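Local coordinates for DUF1896 domain-containing protein (PDB 2APL) that is of unknown function, an all-helical protein of the DUF1896 family from Porphyromonas gingivalis, at residues E22-M27 and Q68-S73; D39-A44 and S60-V65; V79-R84 and E133-I138. All coordinates share one frame; numbering follows the deposited sequence.

Interaction 1: E22-M27 and Q68-S73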
# COMPACT_ATOMS: atom_id res chain seq x y z
N GLU A 22 0.99 -5.79 -5.19
CA GLU A 22 1.68 -6.36 -4.00
C GLU A 22 1.20 -5.77 -2.67
O GLU A 22 1.13 -6.46 -1.69
CB GLU A 22 3.20 -6.16 -4.11
CG GLU A 22 3.84 -6.90 -5.31
CD GLU A 22 5.31 -6.49 -5.58
OE1 GLU A 22 5.67 -5.29 -5.33
OE2 GLU A 22 6.10 -7.35 -6.05
N HIS A 23 0.88 -4.48 -2.67
CA HIS A 23 0.82 -3.69 -1.43
C HIS A 23 -0.58 -3.13 -1.16
O HIS A 23 -0.91 -2.75 -0.03
CB HIS A 23 1.81 -2.51 -1.50
CG HIS A 23 3.25 -2.92 -1.57
ND1 HIS A 23 3.90 -3.52 -0.51
CD2 HIS A 23 4.15 -2.87 -2.58
CE1 HIS A 23 5.15 -3.80 -0.86
NE2 HIS A 23 5.32 -3.42 -2.11
N PHE A 24 -1.37 -3.00 -2.23
CA PHE A 24 -2.75 -2.48 -2.14
C PHE A 24 -3.67 -3.30 -3.03
O PHE A 24 -4.28 -2.75 -3.98
CB PHE A 24 -2.78 -1.02 -2.56
CG PHE A 24 -1.95 -0.12 -1.71
CD1 PHE A 24 -2.52 0.57 -0.63
CD2 PHE A 24 -0.60 0.06 -1.99
CE1 PHE A 24 -1.77 1.42 0.15
CE2 PHE A 24 0.17 0.97 -1.20
CZ PHE A 24 -0.42 1.64 -0.14
N PRO A 25 -3.72 -4.65 -2.79
CA PRO A 25 -4.46 -5.50 -3.72
C PRO A 25 -5.89 -5.00 -3.89
O PRO A 25 -6.45 -5.14 -4.96
CB PRO A 25 -4.41 -6.89 -3.08
CG PRO A 25 -3.97 -6.66 -1.63
CD PRO A 25 -3.11 -5.43 -1.69
N GLU A 26 -6.44 -4.37 -2.87
CA GLU A 26 -7.80 -3.84 -2.92
C GLU A 26 -8.00 -2.70 -3.91
O GLU A 26 -9.14 -2.47 -4.38
CB GLU A 26 -8.29 -3.42 -1.51
CG GLU A 26 -7.56 -2.20 -0.86
CD GLU A 26 -6.16 -2.54 -0.27
OE1 GLU A 26 -5.76 -3.74 -0.25
OE2 GLU A 26 -5.45 -1.58 0.14
N MSE A 27 -6.91 -1.99 -4.21
CA MSE A 27 -6.89 -0.91 -5.22
C MSE A 27 -6.36 -1.35 -6.57
O MSE A 27 -6.48 -0.61 -7.53
CB MSE A 27 -6.00 0.24 -4.72
CG MSE A 27 -6.45 0.82 -3.35
SE MSE A 27 -5.07 2.18 -2.87
CE MSE A 27 -6.21 3.16 -1.74
N GLN A 68 3.57 8.45 -4.60
CA GLN A 68 3.15 9.46 -3.65
C GLN A 68 1.85 9.06 -2.89
O GLN A 68 0.85 8.75 -3.52
CB GLN A 68 2.93 10.76 -4.43
CG GLN A 68 1.83 11.60 -3.90
CD GLN A 68 2.32 12.29 -2.74
OE1 GLN A 68 3.49 12.70 -2.74
NE2 GLN A 68 1.49 12.41 -1.68
N GLY A 69 1.90 9.12 -1.55
CA GLY A 69 0.74 8.80 -0.67
C GLY A 69 0.43 7.32 -0.65
O GLY A 69 -0.54 6.90 -0.03
N LEU A 70 1.23 6.50 -1.32
CA LEU A 70 1.04 5.06 -1.30
C LEU A 70 2.16 4.33 -0.55
O LEU A 70 2.31 3.14 -0.68
CB LEU A 70 0.95 4.51 -2.72
CG LEU A 70 -0.24 4.99 -3.57
CD1 LEU A 70 0.05 4.50 -4.99
CD2 LEU A 70 -1.60 4.45 -3.01
N HIS A 71 2.94 5.05 0.26
CA HIS A 71 3.99 4.40 1.06
C HIS A 71 3.51 3.62 2.25
O HIS A 71 4.17 2.63 2.62
CB HIS A 71 5.06 5.41 1.47
CG HIS A 71 5.79 6.01 0.30
ND1 HIS A 71 7.16 6.09 0.24
CD2 HIS A 71 5.33 6.54 -0.86
CE1 HIS A 71 7.52 6.63 -0.91
NE2 HIS A 71 6.43 6.92 -1.60
N PHE A 72 2.41 4.06 2.88
CA PHE A 72 1.85 3.30 3.99
C PHE A 72 0.71 2.39 3.52
O PHE A 72 -0.23 2.84 2.82
CB PHE A 72 1.42 4.15 5.22
CG PHE A 72 0.94 3.31 6.40
CD1 PHE A 72 1.86 2.85 7.35
CD2 PHE A 72 -0.38 2.90 6.46
CE1 PHE A 72 1.43 2.01 8.40
CE2 PHE A 72 -0.82 2.06 7.48
CZ PHE A 72 0.07 1.63 8.47
N SER A 73 0.83 1.12 3.87
CA SER A 73 -0.09 0.11 3.40
C SER A 73 -0.75 -0.55 4.61
O SER A 73 -0.07 -1.25 5.41
CB SER A 73 0.65 -0.92 2.56
OG SER A 73 -0.19 -2.04 2.28
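The ring of Phe24 is sandwiched between Leu70 and Ser73: CD2 of Leu70 lies over one face, offset toward the rim, 4.3 Å from the ring centroid, and CB of Ser73 makes a second CH-pi contact on the opposite face, further from the normal. At the ring's edge, near its plane, the carbonyl oxygen of Phe72 approaches CZ of Phe24 at 3.2 Å. Leu70 O, which is also hydrogen-bonded to Tyr19 OH, lies 3.1 Å from Phe24 CE2. Here a helix end meets an N-cap in an all-alpha fold: Phe24 is the first residue to leave helical geometry after helix 3-23, while Ser73 is the N-cap of helix 74-85. Phe24 CB points at loop 68-73, and CG lies beside the backbone N (chi1 -62°). The selenium of selenomethionine Met27 extends the apolar patch, touching CD2 of Leu70 at 4.1 Å. The ring of His23 leads away from the loop, and its ND1 is hydrogen-bonded to OD2 of Asp76. Ser73 OG caps the backbone N of Asp76 and donates to the last helical carbonyl, His23 O, at 2.5 Å, in the carbonyl plane with a C=O...OG angle of 148°.

Interaction 2: D39-A44 and S60-V65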
# COMPACT_ATOMS: atom_id res chain seq x y z
N ASP A 39 -0.45 8.70 -15.95
CA ASP A 39 -0.46 9.96 -16.68
C ASP A 39 0.28 11.08 -15.92
O ASP A 39 1.09 11.80 -16.52
CB ASP A 39 -1.91 10.44 -16.93
CG ASP A 39 -2.59 9.73 -18.10
OD1 ASP A 39 -1.95 8.86 -18.73
OD2 ASP A 39 -3.79 10.05 -18.41
N GLU A 40 0.00 11.22 -14.61
CA GLU A 40 0.74 12.18 -13.80
C GLU A 40 2.25 11.96 -13.76
O GLU A 40 3.02 12.95 -13.76
CB GLU A 40 0.26 12.23 -12.33
CG GLU A 40 -1.14 12.59 -12.12
CD GLU A 40 -1.56 12.47 -10.65
OE1 GLU A 40 -0.72 12.73 -9.69
OE2 GLU A 40 -2.75 12.14 -10.48
N ALA A 41 2.67 10.69 -13.58
CA ALA A 41 4.09 10.37 -13.56
C ALA A 41 4.76 10.71 -14.91
O ALA A 41 5.85 11.30 -14.96
CB ALA A 41 4.30 8.86 -13.24
N LEU A 42 4.10 10.34 -16.00
CA LEU A 42 4.56 10.76 -17.32
C LEU A 42 4.76 12.26 -17.51
O LEU A 42 5.79 12.68 -18.02
CB LEU A 42 3.69 10.18 -18.43
CG LEU A 42 4.19 10.60 -19.82
CD1 LEU A 42 5.40 9.79 -20.28
CD2 LEU A 42 3.02 10.53 -20.80
N THR A 43 3.79 13.08 -17.11
CA THR A 43 3.93 14.53 -17.14
C THR A 43 5.14 14.99 -16.34
O THR A 43 5.84 15.93 -16.79
CB THR A 43 2.62 15.21 -16.58
OG1 THR A 43 1.53 14.80 -17.41
CG2 THR A 43 2.70 16.74 -16.53
N ALA A 44 5.35 14.41 -15.15
CA ALA A 44 6.52 14.76 -14.33
C ALA A 44 7.84 14.42 -15.07
O ALA A 44 8.80 15.20 -15.05
CB ALA A 44 6.47 14.04 -12.97
N SER A 60 13.38 8.94 -11.87
CA SER A 60 13.43 8.88 -10.41
C SER A 60 12.37 9.79 -9.81
O SER A 60 11.57 9.37 -8.98
CB SER A 60 14.82 9.31 -9.94
OG SER A 60 14.94 9.25 -8.53
N MSE A 61 12.35 11.04 -10.24
CA MSE A 61 11.34 11.93 -9.69
C MSE A 61 9.90 11.59 -10.15
O MSE A 61 8.97 11.77 -9.39
CB MSE A 61 11.73 13.41 -9.88
CG MSE A 61 11.44 13.95 -11.25
SE MSE A 61 12.21 15.82 -11.37
CE MSE A 61 14.17 15.32 -11.63
N ALA A 62 9.72 11.11 -11.38
CA ALA A 62 8.43 10.55 -11.83
C ALA A 62 7.94 9.34 -10.99
O ALA A 62 6.73 9.18 -10.74
CB ALA A 62 8.49 10.17 -13.28
N SER A 63 8.88 8.47 -10.59
CA SER A 63 8.57 7.37 -9.71
C SER A 63 8.12 7.84 -8.33
O SER A 63 7.21 7.23 -7.77
CB SER A 63 9.75 6.41 -9.63
OG SER A 63 9.91 5.86 -10.93
N GLU A 64 8.71 8.94 -7.81
CA GLU A 64 8.27 9.50 -6.51
C GLU A 64 6.82 9.98 -6.64
O GLU A 64 6.02 9.77 -5.71
CB GLU A 64 9.17 10.67 -6.06
CG GLU A 64 10.66 10.35 -6.14
CD GLU A 64 11.33 10.15 -4.80
OE1 GLU A 64 10.76 9.37 -3.97
OE2 GLU A 64 12.42 10.76 -4.58
N VAL A 65 6.50 10.58 -7.80
CA VAL A 65 5.12 10.99 -8.16
C VAL A 65 4.16 9.77 -8.23
O VAL A 65 3.04 9.76 -7.65
CB VAL A 65 5.11 11.80 -9.51
CG1 VAL A 65 3.69 12.12 -9.97
CG2 VAL A 65 5.84 13.21 -9.25
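Ala41 and Ala62 bring the two backbones together, their CA atoms only 4.7 Å apart. The methyl of each touches a main-chain oxygen of the other helix: Ala62 CB comes to 3.3 Å from Ala41 O, and Ala41 CB lies 3.5 Å from Ala62 O. With nothing larger than a methyl group at either position, the axes of the two segments approach to 8.1 Å. Both alanines are buried, and Phe12 of helix 3-23 packs against both.

Ala44, one turn beyond Ala41, directs its CB toward the partner helix, where it meets CG2 of Val65 at 3.9 Å and also lies near CA and CB of Ala62. The two segments run nearly antiparallel, at 152° between their N-to-C directions, as the two arms of an alpha-alpha hairpin: helix 31-51 and helix 55-67 are consecutive and joined by a short turn. No hydrogen bond passes between the two segments; their contact is by apolar side chains and backbone atoms.

On the side of Val65 and the exposed Glu40 the contact is still substantial, but its distances are longer than at the alanine pair. Val65 places CG1 anti to its backbone N (chi1 175°) and spreads its two methyls over the first helix, CG2 on Ala44 and CG1 beside the backbone of Glu40 and Ala41. Glu40 offers only aliphatic and main-chain atoms to the valine, its CB lying 4.2 Å from Val65 CG1. Its extended chain carries the carboxylate onward, where OE1 forms a long, weak ion pair with NE of Arg37.

Interaction 3: V79-R84 and E133-I138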
# COMPACT_ATOMS: atom_id res chain seq x y z
N VAL A 79 -0.67 -7.91 7.47
CA VAL A 79 0.11 -9.12 7.14
C VAL A 79 1.26 -9.28 8.14
O VAL A 79 1.49 -10.35 8.67
CB VAL A 79 0.62 -9.09 5.67
CG1 VAL A 79 1.71 -10.09 5.44
CG2 VAL A 79 -0.53 -9.36 4.71
N SER A 80 1.97 -8.18 8.39
CA SER A 80 3.10 -8.17 9.33
C SER A 80 2.67 -8.47 10.79
O SER A 80 3.31 -9.28 11.49
CB SER A 80 3.83 -6.81 9.24
OG SER A 80 4.81 -6.69 10.27
N VAL A 81 1.61 -7.82 11.24
CA VAL A 81 1.06 -8.12 12.56
C VAL A 81 0.77 -9.60 12.67
O VAL A 81 1.17 -10.24 13.65
CB VAL A 81 -0.18 -7.29 12.93
CG1 VAL A 81 -0.91 -7.89 14.19
CG2 VAL A 81 0.22 -5.90 13.22
N LEU A 82 0.06 -10.14 11.68
CA LEU A 82 -0.29 -11.59 11.65
C LEU A 82 0.90 -12.54 11.59
O LEU A 82 0.89 -13.58 12.29
CB LEU A 82 -1.31 -11.92 10.53
CG LEU A 82 -2.73 -11.26 10.61
CD1 LEU A 82 -3.37 -11.33 9.22
CD2 LEU A 82 -3.62 -11.92 11.68
N GLU A 83 1.93 -12.18 10.82
CA GLU A 83 3.17 -12.96 10.76
C GLU A 83 4.01 -12.84 12.02
O GLU A 83 4.60 -13.83 12.47
CB GLU A 83 4.01 -12.56 9.55
CG GLU A 83 3.30 -12.69 8.21
CD GLU A 83 4.18 -12.43 7.03
OE1 GLU A 83 3.97 -13.13 6.02
OE2 GLU A 83 5.07 -11.55 7.10
N ARG A 84 4.09 -11.64 12.60
CA ARG A 84 4.99 -11.44 13.76
C ARG A 84 4.39 -11.89 15.07
O ARG A 84 5.10 -12.37 15.96
CB ARG A 84 5.41 -9.98 13.87
CG ARG A 84 6.50 -9.51 12.89
CD ARG A 84 6.65 -8.01 13.05
NE ARG A 84 7.90 -7.48 12.51
CZ ARG A 84 8.16 -6.18 12.36
NH1 ARG A 84 7.24 -5.26 12.70
NH2 ARG A 84 9.33 -5.79 11.85
N GLU A 133 -2.22 -1.67 18.84
CA GLU A 133 -3.68 -1.63 18.93
C GLU A 133 -4.26 -2.72 18.01
O GLU A 133 -5.23 -3.40 18.38
CB GLU A 133 -4.19 -0.22 18.62
CG GLU A 133 -5.61 0.00 18.91
CD GLU A 133 -6.01 1.48 18.92
OE1 GLU A 133 -5.20 2.39 18.56
OE2 GLU A 133 -7.16 1.73 19.34
N LEU A 134 -3.70 -2.85 16.81
CA LEU A 134 -4.12 -3.91 15.87
C LEU A 134 -3.93 -5.34 16.43
O LEU A 134 -4.82 -6.21 16.28
CB LEU A 134 -3.38 -3.78 14.53
CG LEU A 134 -3.77 -2.57 13.65
CD1 LEU A 134 -2.68 -2.43 12.50
CD2 LEU A 134 -5.22 -2.64 13.09
N THR A 135 -2.79 -5.58 17.08
CA THR A 135 -2.50 -6.85 17.74
C THR A 135 -3.60 -7.17 18.78
O THR A 135 -4.19 -8.27 18.75
CB THR A 135 -1.07 -6.83 18.36
OG1 THR A 135 -0.10 -6.50 17.33
CG2 THR A 135 -0.73 -8.17 19.02
N GLY A 136 -3.91 -6.19 19.63
CA GLY A 136 -4.95 -6.32 20.64
C GLY A 136 -6.34 -6.61 20.11
O GLY A 136 -7.09 -7.42 20.69
N THR A 137 -6.68 -5.95 19.01
CA THR A 137 -7.92 -6.19 18.31
C THR A 137 -8.03 -7.63 17.78
O THR A 137 -9.06 -8.30 17.94
CB THR A 137 -8.09 -5.17 17.15
OG1 THR A 137 -8.12 -3.82 17.72
CG2 THR A 137 -9.36 -5.44 16.34
N ILE A 138 -6.99 -8.09 17.10
CA ILE A 138 -6.97 -9.48 16.62
C ILE A 138 -7.04 -10.50 17.76
O ILE A 138 -7.80 -11.49 17.67
CB ILE A 138 -5.78 -9.72 15.65
CG1 ILE A 138 -5.99 -8.83 14.40
CG2 ILE A 138 -5.66 -11.22 15.20
CD1 ILE A 138 -4.64 -8.63 13.54
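Val81 meets Thr135 and Ile138 mainly through CG1, which its side-chain rotation sets anti to the backbone N (chi1 167°). That methyl lies 3.5 Å from Thr135 OG1 and 3.9 Å from Ile138 CD1, bridging positions one helical turn apart. The other branch, CG2, reaches CB of Leu134 more loosely, at 4.4 Å. In Thr135 the hydroxyl stands beside its own backbone N, and its polar partner is the carbonyl oxygen of Tyr131 in the preceding turn; OG1 can therefore face the valine methyls while already engaged in a hydrogen bond. Ile138 has CG1 anti to its carbonyl carbon (chi1 -64°), and the CD1 beyond it touches both Val81 and Leu82. Leu82 starts out to the side, but its end swings nearer, and CD2 meets Ile138 CD1 at 3.9 Å, the two side chains crossing at about a right angle. Phe86 packs on Val81, Thr135 and Ile138, while Leu102 of helix 94-103 touches Leu82. The segment axes come no nearer than 10.1 Å and cross at -65°, with no hydrogen bond between them: a steeply crossed helix pair, beta- and gamma-branched side chains meeting across it, in the buried interior of the C-terminal helical part of an all-alpha fold.

From the N terminus, helix 3-23 runs into the first segment of interaction 1, whose partner 68-73 returns after 40 mostly helical residues. Interaction 2 is nested within that loop, joining helix 31-51 to helix 55-67 before the chain comes back to the end of helix 3-23. The segments of interactions 1 and 2 adjoin in sequence, but their centres are about 17 Å apart. Interaction 3 follows in series: segment 79-84 of helix 74-85 is met by 133-138 of helix 126-143, closing a second loop of 48 residues. Interactions 2 and 3 lie on opposite sides of the chain's centre, about 34 Å apart between centres, with interaction 1 close to that centre, where the N-terminal helices meet the start of helix 74-85.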